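Local structure of tricorn protease (Thermoplasma acidophilum, 1K32) at residues Phe660-Trp668 / Ser685-Val696. The protein is a large hexameric serine protease that probably degrades peptides released by the proteasome, with beta-propellers thought to gate access to its active site. Numbering follows the deposited sequence.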
ATOM      1  N   PHE A 660      -7.482  47.063 -32.851  1.00 20.31           N
ATOM      2  CA  PHE A 660      -8.747  47.478 -33.470  1.00 21.89           C
ATOM      3  C   PHE A 660      -8.680  47.499 -34.991  1.00 21.63           C
ATOM      4  O   PHE A 660      -9.667  47.190 -35.669  1.00 19.54           O
ATOM      5  CB  PHE A 660      -9.176  48.862 -32.961  1.00 21.83           C
ATOM      6  CG  PHE A 660      -9.777  48.851 -31.565  1.00 23.35           C
ATOM      7  CD1 PHE A 660      -9.771  47.694 -30.789  1.00 20.77           C
ATOM      8  CD2 PHE A 660     -10.370  50.004 -31.043  1.00 21.82           C
ATOM      9  CE1 PHE A 660     -10.357  47.682 -29.497  1.00 23.64           C
ATOM     10  CE2 PHE A 660     -10.955  50.006 -29.761  1.00 24.77           C
ATOM     11  CZ  PHE A 660     -10.948  48.839 -28.985  1.00 22.19           C
ATOM     12  N   LEU A 661      -7.529  47.887 -35.526  1.00 20.26           N
ATOM     13  CA  LEU A 661      -7.358  47.922 -36.970  1.00 23.57           C
ATOM     14  C   LEU A 661      -7.315  46.490 -37.481  1.00 21.43           C
ATOM     15  O   LEU A 661      -7.973  46.159 -38.458  1.00 21.62           O
ATOM     16  CB  LEU A 661      -6.058  48.642 -37.347  1.00 26.54           C
ATOM     17  CG  LEU A 661      -6.121  49.553 -38.576  1.00 33.43           C
ATOM     18  CD1 LEU A 661      -4.689  49.865 -39.022  1.00 34.00           C
ATOM     19  CD2 LEU A 661      -6.906  48.892 -39.722  1.00 32.13           C
ATOM     20  N   GLN A 662      -6.550  45.632 -36.808  1.00 23.60           N
ATOM     21  CA  GLN A 662      -6.445  44.228 -37.225  1.00 21.35           C
ATOM     22  C   GLN A 662      -7.793  43.509 -37.151  1.00 22.47           C
ATOM     23  O   GLN A 662      -8.101  42.676 -38.015  1.00 21.74           O
ATOM     24  CB  GLN A 662      -5.416  43.490 -36.366  1.00 21.15           C
ATOM     25  CG  GLN A 662      -5.076  42.055 -36.823  1.00 22.35           C
ATOM     26  CD  GLN A 662      -6.104  41.012 -36.388  1.00 25.08           C
ATOM     27  OE1 GLN A 662      -6.830  41.206 -35.402  1.00 22.41           O
ATOM     28  NE2 GLN A 662      -6.160  39.888 -37.116  1.00 22.18           N
ATOM     29  N   MET A 663      -8.600  43.852 -36.142  1.00 19.29           N
ATOM     30  CA  MET A 663      -9.915  43.224 -35.947  1.00 18.33           C
ATOM     31  C   MET A 663     -10.961  43.690 -36.960  1.00 17.59           C
ATOM     32  O   MET A 663     -11.750  42.892 -37.448  1.00 15.14           O
ATOM     33  CB  MET A 663     -10.413  43.476 -34.517  1.00 19.20           C
ATOM     34  CG  MET A 663      -9.602  42.742 -33.466  1.00 21.80           C
ATOM     35  SD  MET A 663      -9.799  43.382 -31.774  1.00 28.29           S
ATOM     36  CE  MET A 663     -11.317  42.535 -31.267  1.00 25.83           C
ATOM     37  N   TYR A 664     -10.979  44.983 -37.266  1.00 17.09           N
ATOM     38  CA  TYR A 664     -11.926  45.485 -38.258  1.00 17.53           C
ATOM     39  C   TYR A 664     -11.582  44.821 -39.592  1.00 17.77           C
ATOM     40  O   TYR A 664     -12.457  44.301 -40.283  1.00 19.76           O
ATOM     41  CB  TYR A 664     -11.810  47.004 -38.400  1.00 18.57           C
ATOM     42  CG  TYR A 664     -12.576  47.523 -39.591  1.00 17.96           C
ATOM     43  CD1 TYR A 664     -13.971  47.608 -39.557  1.00 17.53           C
ATOM     44  CD2 TYR A 664     -11.914  47.822 -40.798  1.00 16.80           C
ATOM     45  CE1 TYR A 664     -14.702  47.971 -40.697  1.00 18.73           C
ATOM     46  CE2 TYR A 664     -12.634  48.180 -41.944  1.00 17.69           C
ATOM     47  CZ  TYR A 664     -14.028  48.251 -41.887  1.00 18.17           C
ATOM     48  OH  TYR A 664     -14.756  48.570 -43.008  1.00 18.30           O
ATOM     49  N   ASP A 665     -10.301  44.846 -39.952  1.00 18.12           N
ATOM     50  CA  ASP A 665      -9.856  44.224 -41.195  1.00 19.77           C
ATOM     51  C   ASP A 665     -10.295  42.749 -41.262  1.00 18.53           C
ATOM     52  O   ASP A 665     -10.859  42.316 -42.265  1.00 18.63           O
ATOM     53  CB  ASP A 665      -8.334  44.334 -41.331  1.00 19.43           C
ATOM     54  CG  ASP A 665      -7.890  45.676 -41.893  1.00 23.64           C
ATOM     55  OD1 ASP A 665      -6.670  45.915 -41.911  1.00 23.21           O
ATOM     56  OD2 ASP A 665      -8.748  46.484 -42.325  1.00 24.38           O
ATOM     57  N   GLU A 666     -10.065  41.986 -40.196  1.00 19.70           N
ATOM     58  CA  GLU A 666     -10.467  40.573 -40.195  1.00 20.97           C
ATOM     59  C   GLU A 666     -11.987  40.402 -40.262  1.00 20.96           C
ATOM     60  O   GLU A 666     -12.487  39.507 -40.952  1.00 19.55           O
ATOM     61  CB  GLU A 666      -9.919  39.840 -38.960  1.00 21.97           C
ATOM     62  CG  GLU A 666     -10.141  38.334 -39.022  1.00 23.97           C
ATOM     63  CD  GLU A 666      -9.144  37.522 -38.200  1.00 26.01           C
ATOM     64  OE1 GLU A 666      -8.871  36.361 -38.591  1.00 26.65           O
ATOM     65  OE2 GLU A 666      -8.645  38.029 -37.167  1.00 26.70           O
ATOM     66  N   ALA A 667     -12.721  41.255 -39.547  1.00 20.81           N
ATOM     67  CA  ALA A 667     -14.187  41.190 -39.548  1.00 20.57           C
ATOM     68  C   ALA A 667     -14.696  41.458 -40.963  1.00 19.38           C
ATOM     69  O   ALA A 667     -15.599  40.791 -41.448  1.00 18.34           O
ATOM     70  CB  ALA A 667     -14.764  42.228 -38.586  1.00 19.26           C
ATOM     71  N   TRP A 668     -14.101  42.449 -41.613  1.00 20.18           N
ATOM     72  CA  TRP A 668     -14.462  42.821 -42.980  1.00 18.82           C
ATOM     73  C   TRP A 668     -14.127  41.662 -43.940  1.00 19.14           C
ATOM     74  O   TRP A 668     -14.941  41.296 -44.783  1.00 17.32           O
ATOM     75  CB  TRP A 668     -13.689  44.095 -43.361  1.00 20.00           C
ATOM     76  CG  TRP A 668     -13.812  44.512 -44.792  1.00 21.45           C
ATOM     77  CD1 TRP A 668     -14.791  45.280 -45.341  1.00 21.19           C
ATOM     78  CD2 TRP A 668     -12.938  44.146 -45.860  1.00 22.00           C
ATOM     79  NE1 TRP A 668     -14.586  45.419 -46.698  1.00 21.77           N
ATOM     80  CE2 TRP A 668     -13.452  44.731 -47.041  1.00 22.29           C
ATOM     81  CE3 TRP A 668     -11.764  43.378 -45.936  1.00 23.14           C
ATOM     82  CZ2 TRP A 668     -12.833  44.572 -48.287  1.00 22.21           C
ATOM     83  CZ3 TRP A 668     -11.150  43.219 -47.173  1.00 24.29           C
ATOM     84  CH2 TRP A 668     -11.688  43.815 -48.335  1.00 23.93           C
ATOM     85  N   SER A 685     -18.217  44.342 -50.281  1.00 23.62           N
ATOM     86  CA  SER A 685     -17.037  44.562 -49.453  1.00 26.65           C
ATOM     87  C   SER A 685     -16.191  45.758 -49.913  1.00 28.38           C
ATOM     88  O   SER A 685     -15.769  46.570 -49.093  1.00 26.16           O
ATOM     89  CB  SER A 685     -16.168  43.297 -49.402  1.00 24.13           C
ATOM     90  OG  SER A 685     -15.600  42.999 -50.660  1.00 25.87           O
ATOM     91  N   GLU A 686     -15.955  45.871 -51.217  1.00 28.05           N
ATOM     92  CA  GLU A 686     -15.146  46.966 -51.744  1.00 30.66           C
ATOM     93  C   GLU A 686     -15.827  48.315 -51.596  1.00 29.16           C
ATOM     94  O   GLU A 686     -15.174  49.345 -51.473  1.00 28.59           O
ATOM     95  CB  GLU A 686     -14.830  46.719 -53.216  1.00 33.27           C
ATOM     96  CG  GLU A 686     -14.017  45.474 -53.445  1.00 40.36           C
ATOM     97  CD  GLU A 686     -13.545  45.355 -54.876  1.00 45.51           C
ATOM     98  OE1 GLU A 686     -14.404  45.226 -55.782  1.00 47.51           O
ATOM     99  OE2 GLU A 686     -12.313  45.397 -55.091  1.00 46.23           O
ATOM    100  N   ARG A 687     -17.151  48.294 -51.605  1.00 28.53           N
ATOM    101  CA  ARG A 687     -17.952  49.496 -51.487  1.00 29.70           C
ATOM    102  C   ARG A 687     -18.026  50.013 -50.042  1.00 29.38           C
ATOM    103  O   ARG A 687     -18.124  51.218 -49.803  1.00 28.64           O
ATOM    104  CB  ARG A 687     -19.356  49.183 -51.995  1.00 31.75           C
ATOM    105  CG  ARG A 687     -20.275  50.357 -52.174  1.00 34.83           C
ATOM    106  CD  ARG A 687     -21.648  49.840 -52.572  1.00 37.71           C
ATOM    107  NE  ARG A 687     -22.377  49.326 -51.415  1.00 40.86           N
ATOM    108  CZ  ARG A 687     -23.209  48.289 -51.443  1.00 41.01           C
ATOM    109  NH1 ARG A 687     -23.824  47.914 -50.334  1.00 43.69           N
ATOM    110  NH2 ARG A 687     -23.410  47.613 -52.564  1.00 42.11           N
ATOM    111  N   ILE A 688     -17.955  49.108 -49.075  1.00 26.92           N
ATOM    112  CA  ILE A 688     -18.078  49.517 -47.680  1.00 27.09           C
ATOM    113  C   ILE A 688     -16.790  49.624 -46.872  1.00 25.64           C
ATOM    114  O   ILE A 688     -16.793  50.231 -45.799  1.00 24.98           O
ATOM    115  CB  ILE A 688     -19.031  48.557 -46.899  1.00 26.93           C
ATOM    116  CG1 ILE A 688     -18.394  47.174 -46.764  1.00 26.58           C
ATOM    117  CG2 ILE A 688     -20.362  48.436 -47.620  1.00 28.35           C
ATOM    118  CD1 ILE A 688     -19.195  46.211 -45.902  1.00 30.12           C
ATOM    119  N   TYR A 689     -15.700  49.046 -47.374  1.00 23.13           N
ATOM    120  CA  TYR A 689     -14.449  49.056 -46.636  1.00 23.98           C
ATOM    121  C   TYR A 689     -13.952  50.370 -46.041  1.00 26.23           C
ATOM    122  O   TYR A 689     -13.765  50.458 -44.821  1.00 23.71           O
ATOM    123  CB  TYR A 689     -13.308  48.454 -47.468  1.00 24.93           C
ATOM    124  CG  TYR A 689     -12.005  48.394 -46.691  1.00 23.09           C
ATOM    125  CD1 TYR A 689     -11.066  49.422 -46.775  1.00 23.78           C
ATOM    126  CD2 TYR A 689     -11.758  47.356 -45.795  1.00 23.69           C
ATOM    127  CE1 TYR A 689      -9.916  49.423 -45.977  1.00 23.78           C
ATOM    128  CE2 TYR A 689     -10.618  47.343 -44.997  1.00 24.39           C
ATOM    129  CZ  TYR A 689      -9.705  48.382 -45.093  1.00 24.35           C
ATOM    130  OH  TYR A 689      -8.591  48.380 -44.293  1.00 25.13           O
ATOM    131  N   GLU A 690     -13.729  51.381 -46.882  1.00 24.97           N
ATOM    132  CA  GLU A 690     -13.175  52.654 -46.396  1.00 28.00           C
ATOM    133  C   GLU A 690     -14.068  53.389 -45.407  1.00 25.38           C
ATOM    134  O   GLU A 690     -13.626  53.826 -44.357  1.00 20.99           O
ATOM    135  CB  GLU A 690     -12.854  53.595 -47.568  1.00 31.82           C
ATOM    136  CG  GLU A 690     -12.160  54.880 -47.118  1.00 40.65           C
ATOM    137  CD  GLU A 690     -12.075  55.936 -48.202  1.00 45.99           C
ATOM    138  OE1 GLU A 690     -11.590  57.053 -47.905  1.00 49.71           O
ATOM    139  OE2 GLU A 690     -12.492  55.653 -49.347  1.00 50.37           O
ATOM    140  N   LYS A 691     -15.327  53.538 -45.777  1.00 24.60           N
ATOM    141  CA  LYS A 691     -16.316  54.215 -44.952  1.00 26.22           C
ATOM    142  C   LYS A 691     -16.235  53.790 -43.481  1.00 24.52           C
ATOM    143  O   LYS A 691     -16.192  54.630 -42.583  1.00 24.57           O
ATOM    144  CB  LYS A 691     -17.688  53.927 -45.562  1.00 26.70           C
ATOM    145  CG  LYS A 691     -18.885  53.986 -44.673  1.00 28.32           C
ATOM    146  CD  LYS A 691     -20.137  53.714 -45.512  1.00 26.58           C
ATOM    147  CE  LYS A 691     -20.266  54.762 -46.636  1.00 27.38           C
ATOM    148  NZ  LYS A 691     -21.565  54.739 -47.342  1.00 24.07           N
ATOM    149  N   TYR A 692     -16.197  52.493 -43.222  1.00 21.00           N
ATOM    150  CA  TYR A 692     -16.125  52.047 -41.840  1.00 21.13           C
ATOM    151  C   TYR A 692     -14.704  51.986 -41.303  1.00 20.94           C
ATOM    152  O   TYR A 692     -14.478  52.172 -40.108  1.00 16.28           O
ATOM    153  CB  TYR A 692     -16.849  50.713 -41.691  1.00 20.58           C
ATOM    154  CG  TYR A 692     -18.316  50.898 -41.998  1.00 21.97           C
ATOM    155  CD1 TYR A 692     -18.854  50.489 -43.217  1.00 17.95           C
ATOM    156  CD2 TYR A 692     -19.146  51.559 -41.093  1.00 19.94           C
ATOM    157  CE1 TYR A 692     -20.183  50.734 -43.521  1.00 20.74           C
ATOM    158  CE2 TYR A 692     -20.466  51.812 -41.385  1.00 19.38           C
ATOM    159  CZ  TYR A 692     -20.986  51.401 -42.594  1.00 21.73           C
ATOM    160  OH  TYR A 692     -22.304  51.664 -42.877  1.00 20.78           O
ATOM    161  N   ARG A 693     -13.742  51.754 -42.189  1.00 19.81           N
ATOM    162  CA  ARG A 693     -12.351  51.726 -41.763  1.00 22.46           C
ATOM    163  C   ARG A 693     -11.986  53.121 -41.225  1.00 21.29           C
ATOM    164  O   ARG A 693     -11.149  53.248 -40.343  1.00 22.34           O
ATOM    165  CB  ARG A 693     -11.447  51.342 -42.944  1.00 25.61           C
ATOM    166  CG  ARG A 693      -9.967  51.227 -42.595  1.00 30.24           C
ATOM    167  CD  ARG A 693      -9.231  52.507 -42.908  1.00 34.98           C
ATOM    168  NE  ARG A 693      -7.805  52.415 -42.595  1.00 40.83           N
ATOM    169  CZ  ARG A 693      -7.286  52.608 -41.385  1.00 41.77           C
ATOM    170  NH1 ARG A 693      -5.979  52.499 -41.202  1.00 40.54           N
ATOM    171  NH2 ARG A 693      -8.072  52.929 -40.362  1.00 41.58           N
ATOM    172  N   ASN A 694     -12.634  54.165 -41.735  1.00 20.57           N
ATOM    173  CA  ASN A 694     -12.331  55.521 -41.271  1.00 23.17           C
ATOM    174  C   ASN A 694     -12.830  55.815 -39.857  1.00 23.40           C
ATOM    175  O   ASN A 694     -12.348  56.740 -39.192  1.00 22.61           O
ATOM    176  CB  ASN A 694     -12.900  56.571 -42.231  1.00 24.03           C
ATOM    177  CG  ASN A 694     -12.128  56.644 -43.543  1.00 26.31           C
ATOM    178  OD1 ASN A 694     -10.945  56.318 -43.594  1.00 25.95           O
ATOM    179  ND2 ASN A 694     -12.792  57.085 -44.598  1.00 24.06           N
ATOM    180  N   LEU A 695     -13.803  55.042 -39.395  1.00 21.60           N
ATOM    181  CA  LEU A 695     -14.325  55.251 -38.046  1.00 22.53           C
ATOM    182  C   LEU A 695     -13.501  54.498 -37.016  1.00 22.80           C
ATOM    183  O   LEU A 695     -13.593  54.767 -35.825  1.00 22.50           O
ATOM    184  CB  LEU A 695     -15.765  54.772 -37.949  1.00 20.71           C
ATOM    185  CG  LEU A 695     -16.779  55.464 -38.848  1.00 22.65           C
ATOM    186  CD1 LEU A 695     -18.136  54.806 -38.625  1.00 20.88           C
ATOM    187  CD2 LEU A 695     -16.816  56.976 -38.540  1.00 20.49           C
ATOM    188  N   VAL A 696     -12.704  53.543 -37.476  1.00 24.34           N
ATOM    189  CA  VAL A 696     -11.896  52.749 -36.564  1.00 24.95           C
ATOM    190  C   VAL A 696     -10.997  53.578 -35.646  1.00 25.86           C
ATOM    191  O   VAL A 696     -10.945  53.322 -34.444  1.00 23.66           O
ATOM    192  CB  VAL A 696     -11.058  51.729 -37.336  1.00 25.02           C
ATOM    193  CG1 VAL A 696     -10.136  50.967 -36.386  1.00 25.28           C
ATOM    194  CG2 VAL A 696     -11.992  50.754 -38.056  1.00 23.83           C
TER
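Trp668 and Tyr689 meet edge to face on the closely packed side of this antiparallel helix pair, with CD2 of the tyrosine lying over the centre of the indole, 3.4 Å from Trp668 CE2, and the ring planes 75° apart. The indole is fixed at its own edge as well: NE1 donates to Ser685 O (2.9 Å), a bond that lies in the ring plane but reaches the carbonyl from above its plane, while Tyr689 N comes to the same oxygen from the opposite face. One turn earlier, Tyr664 extends with CG anti to its own nitrogen (chi1 169°), which carries its hydroxyl across to Tyr689 O at 2.8 Å, on a lone pair in the carbonyl plane. That oxygen is gripped twice, since Arg693 N also donates to it. Around the Tyr664 ring close Tyr692 CB, Arg693 CB (3.5 Å from CE2) and Val696 CG2 (3.6 Å from CG); helix 702-714 touches Phe660 through Leu705 and Tyr692 through Glu711 and Met712. Replacing Tyr664 by an alanine would probably take away one of the two donors described at Tyr689 O and open a gap between Val696 and Tyr689.

The other flank is looser and partly exposed. Here Leu661 lays CD2 over one face of the Arg693 guanidinium, toward its rim, with CD1 3.7 Å from NH1. On this same flank Tyr689 OH donates to Asp665 OD2 (2.7 Å) on its syn side, and Arg356 adds a cation-pi contact to the tyrosine ring. Within the C1 region of the protease, the two helices are thus joined by an aromatic cluster whose polar edges are paired: the in-plane indole N-H bond orients Trp668, while the two hydroxyl bonds fix where the tyrosine tips lie.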